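Local coordinates for protein beta-glucuronidase (uncultured Clostridium sp., PDB 6U7J) that probably hydrolyses beta-glucuronides as a gut bacterial glycoside hydrolase, able to reactivate estrogens by removing their glucuronic acid, at residues Met10-Asp15 against Ala345-Gln350; Gln38-Lys43 against Val106-Gly111; Asp382-Lys387 against Arg426-Glu431; Phe471-Gly476 against Glu525-Arg530. All blocks are in the same frame, centred on the assembly; numbering follows the deposited sequence.

Interaction 1 (Met10-Asp15 against Ala345-Gln350); sequences MLFPVD and AEEMMQ
Phe12 lays its ring against the first turn of helix 346-355, its chi1 of -168° placing CG opposite the backbone N and swinging the ring to the helix. Gln350 comes over one face: NE2 stands 3.3 Å above the ring plane, over the centre, and the amide is turned 88° to the ring. The opposite face carries Pro13 CD, nearer the rim. At the edge lies the Glu346 carboxylate, its OE1 3.4 Å from Phe12 CD1; oxygen at the C-H rim and amide nitrogen over the pi face are consistent with weak electrostatic attraction. The helix is an outer helix of the TIM barrel, between strands 336-338 and 358-362, so here the chain's N-terminal arm is pressed onto the barrel. Glu347 reaches the ring less closely; its carboxylate pairs with Arg189 and is about 3 Å (nearest atoms) from a bound calcium ion. Away from the ring the packing thins: partly exposed Leu11 points away from the helix. Farther on, Asp15 forms a salt bridge to Lys22 of a neighbouring subunit.

Interaction 2 (Gln38-Lys43 against Val106-Gly111); sequences QGFEEK and VIYLNG
Phe40 and Val106 mark the closest backbone approach, with CA atoms 10.0 Å apart, so side chains must span the gap between the single-turn helix 38-41 and strand 104-109. The helix ends in a Schellman motif at Lys43, where phi turns positive (50°). The strand runs into a tight hairpin through Asn110 and Gly111, whose backbone angles are those of a type I' turn. Phe40, with CG opposite its carbonyl carbon (chi1 -62°), carries its ring across to the strand, although its CB bond does not point straight at it. Tyr108 OH meets the edge of that ring in its plane, 3.4 Å from Phe40 CE1, and the Val106 methyl CG2 lies 4.0 Å from Phe40 CZ. On the helix itself, Gln38 NE2 donates to Glu42 OE2 at 3.0 Å. Phe40 is further enclosed by Trp76 and Trp78 of strand 76-85, both edge-to-face with it, and by Ala142 of strand 135-144, while Tyr108 stacks on Phe45; the short helix thus covers the beta-sheet of the sugar-binding domain.

Interaction 3 (Asp382-Lys387 against Arg426-Glu431); sequences DKVNEK and RNYFEE
In the TIM barrel, helices 386-403 and 424-439 flank strand 409-416 in sequence, and this contact joins the residues leading into the first of them to the early part of the second. The touching side chains are Val384 and Tyr428. Tyr428 is swung off its helix with CG anti to the backbone N (chi1 -176°), which sends the ring toward the incoming loop. The Val384 methyl CG1 rests 3.7 Å from Tyr428 CE2, the two side chains crossing at about a right angle. Next to it the backbone carbonyl of Asn385 comes to the ring's edge, in its plane, with O 4.0 Å from Tyr428 CE2, a loose edge contact. The phenol is held at its far end by His392 ND1, which bonds to Tyr428 OH, and Phe379 meets the ring edge-to-face, so the buried hydroxyl has a partner and the ring's orientation is restrained. Tyr428 also sits on its own helical neighbour, CD1 lying 3.7 Å above the Phe429 ring, over its centre. Asn385 serves at the same time as the N-cap of helix 386-403: its OD1 accepts from Lys387 N at 2.9 Å, with the donor nitrogen lying 38° out of the carbonyl plane, while ND2 donates to Glu381 O.

Interaction 4 (Phe471-Gly476 against Glu525-Arg530); sequences FGWYVG and EEYQKR
Torsions on both sides bring Tyr527 to Gly472: the tyrosine's chi1 of -173° extends its ring from helix 525-540 toward the loop, and the backbone angles of Gly472 (phi 86°, psi -4°) set its carbonyl facing the ring. The phenol donates to that carbonyl, Tyr527 OH to Gly472 O, along a line near the ring plane. The modelled separation of 2.5 Å is very short, so its exact value is doubtful. The same hydroxyl accepts from Gly478 N, so the buried phenol links two points of the loop. Within the loop, Gly472 N bonds to Val475 O at 2.8 Å, closing a compact turn. Trp473 adds an apolar touch: its CE3 is 4.2 Å from Tyr527 CE2, which approaches the indole at its edge, and Leu562 of a neighbouring subunit also packs on this indole. The arrangement is one of loop against helix in a TIM barrel, the loop following strand 465-468 and the helix following the adjacent parallel strand 502-506.

Interactions 2, 3 and 4 are buried, whereas interaction 1 is partly buried and joins the N-terminal segment to the TIM barrel. Interaction 2 stays inside the sugar-binding domain and is nested, along the chain, within the loop closed by interaction 1; its centre is about 50 Å from that of interaction 4. Interactions 3 and 4 both belong to the TIM barrel, but to different helices. Helix 386-403 links interactions 1 and 3: the residues leading into it, up to its N-cap Asn385, make interaction 3, and its Arg402 touches Glu346 of interaction 1. The chemistry follows the setting: polar groups surround one ring in interaction 1, apolar and aromatic contacts dominate 2 and 3, and a hydroxyl-carbonyl bond distinguishes 4.

Interaction 1 (Met10-Asp15 against Ala345-Gln350)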
loop_
_atom_site.group_PDB
_atom_site.type_symbol
_atom_site.label_atom_id
_atom_site.label_comp_id
_atom_site.label_asym_id
_atom_site.label_seq_id
_atom_site.Cartn_x
_atom_site.Cartn_y
_atom_site.Cartn_z
ATOM N N MET B 10 26.562 -11.747 37.619
ATOM C CA MET B 10 25.631 -11.957 36.513
ATOM C C MET B 10 26.322 -12.679 35.360
ATOM O O MET B 10 26.253 -12.261 34.205
ATOM C CB MET B 10 25.031 -10.630 36.051
ATOM C CG MET B 10 23.666 -10.757 35.356
ATOM S SD MET B 10 22.383 -11.593 36.326
ATOM C CE MET B 10 22.026 -10.340 37.549
ATOM N N LEU B 11 26.994 -13.788 35.652
ATOM C CA LEU B 11 27.503 -14.624 34.572
ATOM C C LEU B 11 26.349 -15.233 33.775
ATOM O O LEU B 11 25.318 -15.629 34.332
ATOM C CB LEU B 11 28.399 -15.725 35.123
ATOM C CG LEU B 11 29.733 -15.220 35.679
ATOM C CD1 LEU B 11 30.519 -16.373 36.297
ATOM C CD2 LEU B 11 30.544 -14.490 34.591
ATOM N N PHE B 12 26.528 -15.311 32.464
ATOM C CA PHE B 12 25.501 -15.901 31.616
ATOM C C PHE B 12 25.398 -17.394 31.910
ATOM O O PHE B 12 26.425 -18.071 32.000
ATOM C CB PHE B 12 25.813 -15.667 30.133
ATOM C CG PHE B 12 24.668 -15.997 29.213
ATOM C CD1 PHE B 12 23.621 -15.107 29.040
ATOM C CD2 PHE B 12 24.625 -17.206 28.540
ATOM C CE1 PHE B 12 22.549 -15.404 28.199
ATOM C CE2 PHE B 12 23.556 -17.513 27.698
ATOM C CZ PHE B 12 22.518 -16.601 27.526
ATOM N N PRO B 13 24.194 -17.940 32.065
ATOM C CA PRO B 13 24.072 -19.365 32.407
ATOM C C PRO B 13 24.588 -20.262 31.291
ATOM O O PRO B 13 24.395 -19.984 30.103
ATOM C CB PRO B 13 22.565 -19.560 32.631
ATOM C CG PRO B 13 21.999 -18.147 32.851
ATOM C CD PRO B 13 22.899 -17.236 32.053
ATOM N N VAL B 14 25.238 -21.363 31.682
ATOM C CA VAL B 14 25.804 -22.303 30.726
ATOM C C VAL B 14 25.369 -23.724 31.058
ATOM O O VAL B 14 24.964 -24.032 32.181
ATOM C CB VAL B 14 27.343 -22.218 30.688
ATOM C CG1 VAL B 14 27.795 -20.773 30.429
ATOM C CG2 VAL B 14 27.934 -22.761 31.988
ATOM N N ASP B 15 25.456 -24.593 30.050
ATOM C CA ASP B 15 25.313 -26.038 30.214
ATOM C C ASP B 15 26.665 -26.705 30.013
ATOM O O ASP B 15 27.325 -26.471 28.996
ATOM C CB ASP B 15 24.333 -26.637 29.203
ATOM C CG ASP B 15 22.886 -26.339 29.533
ATOM O OD1 ASP B 15 22.212 -25.722 28.677
ATOM O OD2 ASP B 15 22.424 -26.716 30.635
ATOM N N ALA B 345 18.970 -7.909 24.612
ATOM C CA ALA B 345 19.163 -9.254 25.116
ATOM C C ALA B 345 20.619 -9.673 24.938
ATOM O O ALA B 345 21.292 -9.269 23.993
ATOM C CB ALA B 345 18.232 -10.228 24.392
ATOM N N GLU B 346 21.110 -10.483 25.874
ATOM C CA GLU B 346 22.490 -10.946 25.787
ATOM C C GLU B 346 22.731 -11.770 24.537
ATOM O O GLU B 346 23.849 -11.771 24.009
ATOM C CB GLU B 346 22.858 -11.751 27.032
ATOM C CG GLU B 346 22.557 -11.005 28.293
ATOM C CD GLU B 346 23.089 -11.685 29.516
ATOM O OE1 GLU B 346 24.342 -11.799 29.627
ATOM O OE2 GLU B 346 22.248 -12.106 30.355
ATOM N N GLU B 347 21.709 -12.483 24.057
ATOM C CA GLU B 347 21.843 -13.235 22.809
ATOM C C GLU B 347 22.321 -12.339 21.665
ATOM O O GLU B 347 23.181 -12.739 20.876
ATOM C CB GLU B 347 20.508 -13.896 22.441
ATOM C CG GLU B 347 20.113 -15.090 23.298
ATOM C CD GLU B 347 19.627 -14.682 24.677
ATOM O OE1 GLU B 347 19.417 -13.468 24.888
ATOM O OE2 GLU B 347 19.465 -15.571 25.549
ATOM N N MET B 348 21.784 -11.116 21.572
ATOM C CA MET B 348 22.220 -10.182 20.529
ATOM C C MET B 348 23.676 -9.763 20.743
ATOM O O MET B 348 24.454 -9.667 19.783
ATOM C CB MET B 348 21.287 -8.961 20.498
ATOM C CG MET B 348 21.441 -8.017 19.268
ATOM S SD MET B 348 21.333 -8.835 17.634
ATOM C CE MET B 348 21.009 -7.444 16.529
ATOM N N MET B 349 24.072 -9.539 21.999
ATOM C CA MET B 349 25.460 -9.178 22.290
ATOM C C MET B 349 26.418 -10.318 21.958
ATOM O O MET B 349 27.509 -10.090 21.408
ATOM C CB MET B 349 25.597 -8.766 23.760
ATOM C CG MET B 349 24.635 -7.664 24.175
ATOM S SD MET B 349 24.762 -6.197 23.122
ATOM C CE MET B 349 26.410 -5.693 23.558
ATOM N N GLN B 350 26.034 -11.556 22.279
ATOM C CA GLN B 350 26.860 -12.693 21.877
ATOM C C GLN B 350 26.951 -12.798 20.358
ATOM O O GLN B 350 28.026 -13.064 19.807
ATOM C CB GLN B 350 26.308 -13.988 22.475
ATOM C CG GLN B 350 26.395 -14.052 23.987
ATOM C CD GLN B 350 25.361 -14.991 24.583
ATOM O OE1 GLN B 350 24.693 -15.745 23.862
ATOM N NE2 GLN B 350 25.222 -14.954 25.901
#

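Interaction 2 (Gln38-Lys43 against Val106-Gly111)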
loop_
_atom_site.group_PDB
_atom_site.type_symbol
_atom_site.label_atom_id
_atom_site.label_comp_id
_atom_site.label_asym_id
_atom_site.label_seq_id
_atom_site.Cartn_x
_atom_site.Cartn_y
_atom_site.Cartn_z
ATOM N N GLN B 38 -4.879 -4.091 42.132
ATOM C CA GLN B 38 -5.868 -5.069 42.581
ATOM C C GLN B 38 -5.219 -6.378 43.009
ATOM O O GLN B 38 -5.552 -6.931 44.063
ATOM C CB GLN B 38 -6.893 -5.337 41.484
ATOM C CG GLN B 38 -7.851 -6.471 41.846
ATOM C CD GLN B 38 -8.910 -6.690 40.789
ATOM O OE1 GLN B 38 -8.715 -6.354 39.619
ATOM N NE2 GLN B 38 -10.048 -7.241 41.195
ATOM N N GLY B 39 -4.279 -6.887 42.204
ATOM C CA GLY B 39 -3.638 -8.153 42.536
ATOM C C GLY B 39 -2.943 -8.141 43.887
ATOM O O GLY B 39 -2.999 -9.124 44.634
ATOM N N PHE B 40 -2.253 -7.044 44.209
ATOM C CA PHE B 40 -1.594 -6.947 45.507
ATOM C C PHE B 40 -2.623 -6.821 46.619
ATOM O O PHE B 40 -2.486 -7.446 47.679
ATOM C CB PHE B 40 -0.639 -5.751 45.549
ATOM C CG PHE B 40 0.484 -5.821 44.554
ATOM C CD1 PHE B 40 1.309 -6.924 44.490
ATOM C CD2 PHE B 40 0.711 -4.767 43.680
ATOM C CE1 PHE B 40 2.345 -6.985 43.563
ATOM C CE2 PHE B 40 1.745 -4.816 42.752
ATOM C CZ PHE B 40 2.563 -5.928 42.690
ATOM N N GLU B 41 -3.657 -6.014 46.392
ATOM C CA GLU B 41 -4.646 -5.768 47.433
ATOM C C GLU B 41 -5.456 -7.020 47.731
ATOM O O GLU B 41 -5.764 -7.305 48.895
ATOM C CB GLU B 41 -5.559 -4.611 47.019
ATOM C CG GLU B 41 -4.876 -3.250 47.145
ATOM C CD GLU B 41 -5.853 -2.089 47.208
ATOM O OE1 GLU B 41 -7.080 -2.333 47.324
ATOM O OE2 GLU B 41 -5.387 -0.927 47.141
ATOM N N GLU B 42 -5.794 -7.789 46.704
ATOM C CA GLU B 42 -6.546 -9.019 46.879
ATOM C C GLU B 42 -5.642 -10.225 47.061
ATOM O O GLU B 42 -6.142 -11.357 47.131
ATOM C CB GLU B 42 -7.493 -9.210 45.689
ATOM C CG GLU B 42 -8.440 -8.030 45.552
ATOM C CD GLU B 42 -9.524 -8.241 44.507
ATOM O OE1 GLU B 42 -9.616 -9.357 43.954
ATOM O OE2 GLU B 42 -10.270 -7.278 44.228
ATOM N N LYS B 43 -4.329 -9.997 47.138
ATOM C CA LYS B 43 -3.334 -11.028 47.393
ATOM C C LYS B 43 -3.529 -12.217 46.463
ATOM O O LYS B 43 -3.579 -13.375 46.889
ATOM C CB LYS B 43 -3.353 -11.437 48.870
ATOM C CG LYS B 43 -3.148 -10.213 49.763
ATOM C CD LYS B 43 -2.358 -10.481 51.031
ATOM C CE LYS B 43 -2.742 -9.472 52.107
ATOM N NZ LYS B 43 -1.772 -9.440 53.251
ATOM N N VAL B 106 7.655 -8.317 40.725
ATOM C CA VAL B 106 7.587 -8.963 42.035
ATOM C C VAL B 106 7.420 -10.451 41.767
ATOM O O VAL B 106 6.444 -10.860 41.129
ATOM C CB VAL B 106 6.436 -8.424 42.905
ATOM C CG1 VAL B 106 6.536 -8.973 44.349
ATOM C CG2 VAL B 106 6.457 -6.912 42.939
ATOM N N ILE B 107 8.383 -11.247 42.219
ATOM C CA ILE B 107 8.450 -12.679 41.946
ATOM C C ILE B 107 7.958 -13.431 43.176
ATOM O O ILE B 107 8.473 -13.216 44.282
ATOM C CB ILE B 107 9.888 -13.110 41.611
ATOM C CG1 ILE B 107 10.496 -12.248 40.502
ATOM C CG2 ILE B 107 9.938 -14.612 41.313
ATOM C CD1 ILE B 107 9.590 -11.982 39.326
ATOM N N TYR B 108 6.982 -14.324 42.989
ATOM C CA TYR B 108 6.468 -15.173 44.055
ATOM C C TYR B 108 6.729 -16.626 43.697
ATOM O O TYR B 108 6.610 -17.014 42.528
ATOM C CB TYR B 108 4.959 -14.979 44.286
ATOM C CG TYR B 108 4.523 -13.554 44.572
ATOM C CD1 TYR B 108 4.275 -12.660 43.533
ATOM C CD2 TYR B 108 4.345 -13.109 45.882
ATOM C CE1 TYR B 108 3.862 -11.362 43.797
ATOM C CE2 TYR B 108 3.938 -11.823 46.152
ATOM C CZ TYR B 108 3.694 -10.951 45.102
ATOM O OH TYR B 108 3.292 -9.661 45.360
ATOM N N LEU B 109 7.102 -17.419 44.703
ATOM C CA LEU B 109 7.330 -18.848 44.542
ATOM C C LEU B 109 6.468 -19.583 45.555
ATOM O O LEU B 109 6.627 -19.389 46.765
ATOM C CB LEU B 109 8.807 -19.205 44.731
ATOM C CG LEU B 109 9.140 -20.695 44.790
ATOM C CD1 LEU B 109 8.793 -21.361 43.473
ATOM C CD2 LEU B 109 10.622 -20.943 45.139
ATOM N N ASN B 110 5.560 -20.424 45.059
ATOM C CA ASN B 110 4.624 -21.157 45.904
ATOM C C ASN B 110 3.873 -20.211 46.841
ATOM O O ASN B 110 3.627 -20.517 48.008
ATOM C CB ASN B 110 5.350 -22.261 46.673
ATOM C CG ASN B 110 5.950 -23.291 45.738
ATOM O OD1 ASN B 110 5.300 -23.716 44.784
ATOM N ND2 ASN B 110 7.204 -23.662 45.972
ATOM N N GLY B 111 3.501 -19.041 46.317
ATOM C CA GLY B 111 2.732 -18.076 47.070
ATOM C C GLY B 111 3.536 -17.134 47.938
ATOM O O GLY B 111 2.937 -16.284 48.604
#

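Interaction 3 (Asp382-Lys387 against Arg426-Glu431)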
loop_
_atom_site.group_PDB
_atom_site.type_symbol
_atom_site.label_atom_id
_atom_site.label_comp_id
_atom_site.label_asym_id
_atom_site.label_seq_id
_atom_site.Cartn_x
_atom_site.Cartn_y
_atom_site.Cartn_z
ATOM N N ASP B 382 11.851 17.942 42.275
ATOM C CA ASP B 382 10.690 17.068 42.207
ATOM C C ASP B 382 10.632 16.231 40.927
ATOM O O ASP B 382 9.607 15.590 40.675
ATOM C CB ASP B 382 9.403 17.888 42.363
ATOM C CG ASP B 382 9.400 19.155 41.515
ATOM O OD1 ASP B 382 10.444 19.473 40.887
ATOM O OD2 ASP B 382 8.348 19.839 41.482
ATOM N N LYS B 383 11.702 16.204 40.121
ATOM C CA LYS B 383 11.689 15.416 38.891
ATOM C C LYS B 383 12.949 14.567 38.759
ATOM O O LYS B 383 13.151 13.646 39.550
ATOM C CB LYS B 383 11.508 16.330 37.674
ATOM C CG LYS B 383 10.082 16.882 37.540
ATOM C CD LYS B 383 9.902 17.681 36.262
ATOM C CE LYS B 383 8.561 18.389 36.234
ATOM N NZ LYS B 383 8.509 19.480 37.238
ATOM N N VAL B 384 13.799 14.837 37.769
ATOM C CA VAL B 384 15.068 14.121 37.663
ATOM C C VAL B 384 16.001 14.706 38.719
ATOM O O VAL B 384 16.474 15.836 38.575
ATOM C CB VAL B 384 15.677 14.220 36.257
ATOM C CG1 VAL B 384 17.069 13.587 36.236
ATOM C CG2 VAL B 384 14.759 13.561 35.209
ATOM N N ASN B 385 16.261 13.940 39.776
ATOM C CA ASN B 385 16.918 14.456 40.983
ATOM C C ASN B 385 17.944 13.433 41.483
ATOM O O ASN B 385 18.358 12.525 40.751
ATOM C CB ASN B 385 15.850 14.818 42.035
ATOM C CG ASN B 385 15.040 13.616 42.477
ATOM O OD1 ASN B 385 15.446 12.474 42.278
ATOM N ND2 ASN B 385 13.886 13.868 43.078
ATOM N N GLU B 386 18.369 13.580 42.754
ATOM C CA GLU B 386 19.443 12.766 43.339
ATOM C C GLU B 386 19.115 11.277 43.250
ATOM O O GLU B 386 20.012 10.426 43.304
ATOM C CB GLU B 386 19.664 13.170 44.813
ATOM C CG GLU B 386 18.516 12.747 45.759
ATOM C CD GLU B 386 18.941 12.552 47.227
ATOM O OE1 GLU B 386 18.036 12.415 48.090
ATOM O OE2 GLU B 386 20.167 12.526 47.517
ATOM N N LYS B 387 17.828 10.977 43.104
ATOM C CA LYS B 387 17.253 9.652 43.023
ATOM C C LYS B 387 17.469 8.969 41.724
ATOM O O LYS B 387 17.916 7.812 41.675
ATOM C CB LYS B 387 15.737 9.677 43.150
ATOM C CG LYS B 387 15.509 9.599 44.501
ATOM C CD LYS B 387 16.297 8.514 44.954
ATOM C CE LYS B 387 16.642 9.123 46.234
ATOM N NZ LYS B 387 15.291 8.948 46.938
ATOM N N ARG B 426 24.558 19.792 34.419
ATOM C CA ARG B 426 26.007 19.608 34.408
ATOM C C ARG B 426 26.473 18.743 35.580
ATOM O O ARG B 426 27.236 17.786 35.390
ATOM C CB ARG B 426 26.716 20.962 34.424
ATOM C CG ARG B 426 28.237 20.855 34.232
ATOM C CD ARG B 426 28.954 22.090 34.732
ATOM N NE ARG B 426 28.240 23.297 34.334
ATOM C CZ ARG B 426 28.473 23.953 33.205
ATOM N NH1 ARG B 426 29.414 23.509 32.377
ATOM N NH2 ARG B 426 27.769 25.043 32.907
ATOM N N ASN B 427 26.030 19.064 36.802
ATOM C CA ASN B 427 26.408 18.250 37.960
ATOM C C ASN B 427 25.913 16.812 37.822
ATOM O O ASN B 427 26.618 15.866 38.195
ATOM C CB ASN B 427 25.851 18.864 39.249
ATOM C CG ASN B 427 26.649 20.069 39.726
ATOM O OD1 ASN B 427 27.697 20.409 39.166
ATOM N ND2 ASN B 427 26.139 20.738 40.756
ATOM N N TYR B 428 24.685 16.634 37.319
ATOM C CA TYR B 428 24.115 15.297 37.172
ATOM C C TYR B 428 25.018 14.425 36.320
ATOM O O TYR B 428 25.455 13.350 36.742
ATOM C CB TYR B 428 22.707 15.385 36.558
ATOM C CG TYR B 428 21.996 14.052 36.464
ATOM C CD1 TYR B 428 22.288 13.151 35.445
ATOM C CD2 TYR B 428 21.033 13.689 37.403
ATOM C CE1 TYR B 428 21.655 11.932 35.371
ATOM C CE2 TYR B 428 20.378 12.468 37.327
ATOM C CZ TYR B 428 20.700 11.594 36.315
ATOM O OH TYR B 428 20.069 10.375 36.243
ATOM N N PHE B 429 25.334 14.887 35.119
ATOM C CA PHE B 429 26.075 14.038 34.206
ATOM C C PHE B 429 27.551 13.967 34.541
ATOM O O PHE B 429 28.201 12.980 34.185
ATOM C CB PHE B 429 25.822 14.506 32.768
ATOM C CG PHE B 429 24.433 14.159 32.294
ATOM C CD1 PHE B 429 24.125 12.859 31.919
ATOM C CD2 PHE B 429 23.425 15.097 32.320
ATOM C CE1 PHE B 429 22.835 12.513 31.514
ATOM C CE2 PHE B 429 22.134 14.767 31.922
ATOM C CZ PHE B 429 21.842 13.468 31.517
ATOM N N GLU B 430 28.095 14.966 35.239
ATOM C CA GLU B 430 29.458 14.824 35.739
ATOM C C GLU B 430 29.546 13.687 36.739
ATOM O O GLU B 430 30.483 12.877 36.692
ATOM C CB GLU B 430 29.945 16.113 36.391
ATOM C CG GLU B 430 31.433 16.056 36.684
ATOM C CD GLU B 430 31.899 17.174 37.583
ATOM O OE1 GLU B 430 33.117 17.462 37.593
ATOM O OE2 GLU B 430 31.048 17.763 38.281
ATOM N N GLU B 431 28.573 13.612 37.653
ATOM C CA GLU B 431 28.498 12.477 38.560
ATOM C C GLU B 431 28.377 11.169 37.788
ATOM O O GLU B 431 29.121 10.214 38.041
ATOM C CB GLU B 431 27.321 12.658 39.515
ATOM C CG GLU B 431 27.727 13.183 40.878
ATOM C CD GLU B 431 28.834 12.343 41.500
ATOM O OE1 GLU B 431 28.579 11.160 41.824
ATOM O OE2 GLU B 431 29.964 12.861 41.638
#

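Interaction 4 (Phe471-Gly476 against Glu525-Arg530)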
loop_
_atom_site.group_PDB
_atom_site.type_symbol
_atom_site.label_atom_id
_atom_site.label_comp_id
_atom_site.label_asym_id
_atom_site.label_seq_id
_atom_site.Cartn_x
_atom_site.Cartn_y
_atom_site.Cartn_z
ATOM N N PHE B 471 18.103 17.534 10.003
ATOM C CA PHE B 471 17.954 18.536 8.966
ATOM C C PHE B 471 17.258 17.918 7.761
ATOM O O PHE B 471 17.557 16.794 7.358
ATOM C CB PHE B 471 19.320 19.106 8.598
ATOM C CG PHE B 471 19.952 19.916 9.715
ATOM C CD1 PHE B 471 19.353 21.084 10.167
ATOM C CD2 PHE B 471 21.126 19.505 10.313
ATOM C CE1 PHE B 471 19.929 21.833 11.194
ATOM C CE2 PHE B 471 21.706 20.250 11.334
ATOM C CZ PHE B 471 21.111 21.413 11.768
ATOM N N GLY B 472 16.306 18.655 7.200
ATOM C CA GLY B 472 15.435 18.124 6.170
ATOM C C GLY B 472 14.209 17.398 6.691
ATOM O O GLY B 472 13.386 16.948 5.881
ATOM N N TRP B 473 14.082 17.233 8.017
ATOM C CA TRP B 473 12.896 16.609 8.585
ATOM C C TRP B 473 12.319 17.455 9.716
ATOM O O TRP B 473 11.313 18.133 9.517
ATOM C CB TRP B 473 13.195 15.188 9.071
ATOM C CG TRP B 473 11.917 14.462 9.329
ATOM C CD1 TRP B 473 11.351 14.200 10.542
ATOM C CD2 TRP B 473 11.003 13.961 8.340
ATOM N NE1 TRP B 473 10.163 13.540 10.371
ATOM C CE2 TRP B 473 9.920 13.388 9.028
ATOM C CE3 TRP B 473 11.007 13.931 6.938
ATOM C CZ2 TRP B 473 8.839 12.801 8.365
ATOM C CZ3 TRP B 473 9.935 13.336 6.280
ATOM C CH2 TRP B 473 8.870 12.778 6.990
ATOM N N TYR B 474 12.927 17.418 10.910
ATOM C CA TYR B 474 12.441 18.257 12.007
ATOM C C TYR B 474 12.846 19.717 11.833
ATOM O O TYR B 474 12.161 20.606 12.352
ATOM C CB TYR B 474 12.935 17.728 13.366
ATOM C CG TYR B 474 12.311 16.405 13.726
ATOM C CD1 TYR B 474 10.924 16.230 13.664
ATOM C CD2 TYR B 474 13.098 15.319 14.106
ATOM C CE1 TYR B 474 10.338 15.005 13.980
ATOM C CE2 TYR B 474 12.528 14.097 14.414
ATOM C CZ TYR B 474 11.150 13.946 14.339
ATOM O OH TYR B 474 10.582 12.739 14.641
ATOM N N VAL B 475 13.936 19.979 11.110
ATOM C CA VAL B 475 14.372 21.333 10.775
ATOM C C VAL B 475 14.371 21.473 9.257
ATOM O O VAL B 475 15.045 20.705 8.557
ATOM C CB VAL B 475 15.766 21.648 11.346
ATOM C CG1 VAL B 475 16.257 22.988 10.811
ATOM C CG2 VAL B 475 15.716 21.662 12.861
ATOM N N GLY B 476 13.651 22.472 8.753
ATOM C CA GLY B 476 13.553 22.665 7.321
ATOM C C GLY B 476 12.945 21.476 6.595
ATOM O O GLY B 476 13.523 20.991 5.618
ATOM N N GLU B 525 9.553 7.554 -0.770
ATOM C CA GLU B 525 10.795 6.791 -0.709
ATOM C C GLU B 525 11.947 7.547 -1.350
ATOM O O GLU B 525 13.098 7.381 -0.938
ATOM C CB GLU B 525 10.629 5.431 -1.396
ATOM C CG GLU B 525 9.558 4.523 -0.803
ATOM C CD GLU B 525 9.711 3.065 -1.234
ATOM O OE1 GLU B 525 10.824 2.684 -1.628
ATOM O OE2 GLU B 525 8.715 2.297 -1.195
ATOM N N GLU B 526 11.663 8.357 -2.374
ATOM C CA GLU B 526 12.730 9.122 -3.010
ATOM C C GLU B 526 13.262 10.194 -2.064
ATOM O O GLU B 526 14.468 10.453 -2.028
ATOM C CB GLU B 526 12.222 9.731 -4.320
ATOM C CG GLU B 526 11.919 8.684 -5.400
ATOM C CD GLU B 526 10.576 7.937 -5.199
ATOM O OE1 GLU B 526 9.700 8.400 -4.422
ATOM O OE2 GLU B 526 10.390 6.883 -5.849
ATOM N N TYR B 527 12.382 10.802 -1.265
ATOM C CA TYR B 527 12.824 11.845 -0.352
ATOM C C TYR B 527 13.759 11.279 0.714
ATOM O O TYR B 527 14.770 11.909 1.061
ATOM C CB TYR B 527 11.623 12.537 0.300
ATOM C CG TYR B 527 12.029 13.730 1.124
ATOM C CD1 TYR B 527 12.042 15.006 0.573
ATOM C CD2 TYR B 527 12.452 13.578 2.444
ATOM C CE1 TYR B 527 12.441 16.107 1.330
ATOM C CE2 TYR B 527 12.851 14.662 3.203
ATOM C CZ TYR B 527 12.848 15.923 2.644
ATOM O OH TYR B 527 13.247 17.000 3.399
ATOM N N GLN B 528 13.441 10.096 1.247
ATOM C CA GLN B 528 14.335 9.481 2.225
ATOM C C GLN B 528 15.734 9.320 1.647
ATOM O O GLN B 528 16.731 9.587 2.328
ATOM C CB GLN B 528 13.794 8.126 2.672
ATOM C CG GLN B 528 14.509 7.525 3.871
ATOM C CD GLN B 528 13.989 6.142 4.237
ATOM O OE1 GLN B 528 13.741 5.308 3.368
ATOM N NE2 GLN B 528 13.824 5.897 5.526
ATOM N N LYS B 529 15.826 8.902 0.382
ATOM C CA LYS B 529 17.135 8.699 -0.213
ATOM C C LYS B 529 17.892 10.019 -0.345
ATOM O O LYS B 529 19.087 10.092 -0.016
ATOM C CB LYS B 529 17.000 8.005 -1.563
ATOM C CG LYS B 529 18.340 7.674 -2.215
ATOM C CD LYS B 529 18.268 8.024 -3.678
ATOM C CE LYS B 529 19.391 7.423 -4.509
ATOM N NZ LYS B 529 20.232 8.506 -5.091
ATOM N N ARG B 530 17.209 11.077 -0.805
ATOM C CA ARG B 530 17.856 12.378 -1.002
ATOM C C ARG B 530 18.216 13.026 0.338
ATOM O O ARG B 530 19.288 13.630 0.478
ATOM C CB ARG B 530 16.943 13.314 -1.813
ATOM C CG ARG B 530 16.619 12.878 -3.261
ATOM C CD ARG B 530 17.797 13.098 -4.194
ATOM N NE ARG B 530 18.121 14.523 -4.299
ATOM C CZ ARG B 530 19.245 15.072 -3.843
ATOM N NH1 ARG B 530 20.173 14.318 -3.261
ATOM N NH2 ARG B 530 19.439 16.376 -3.967
#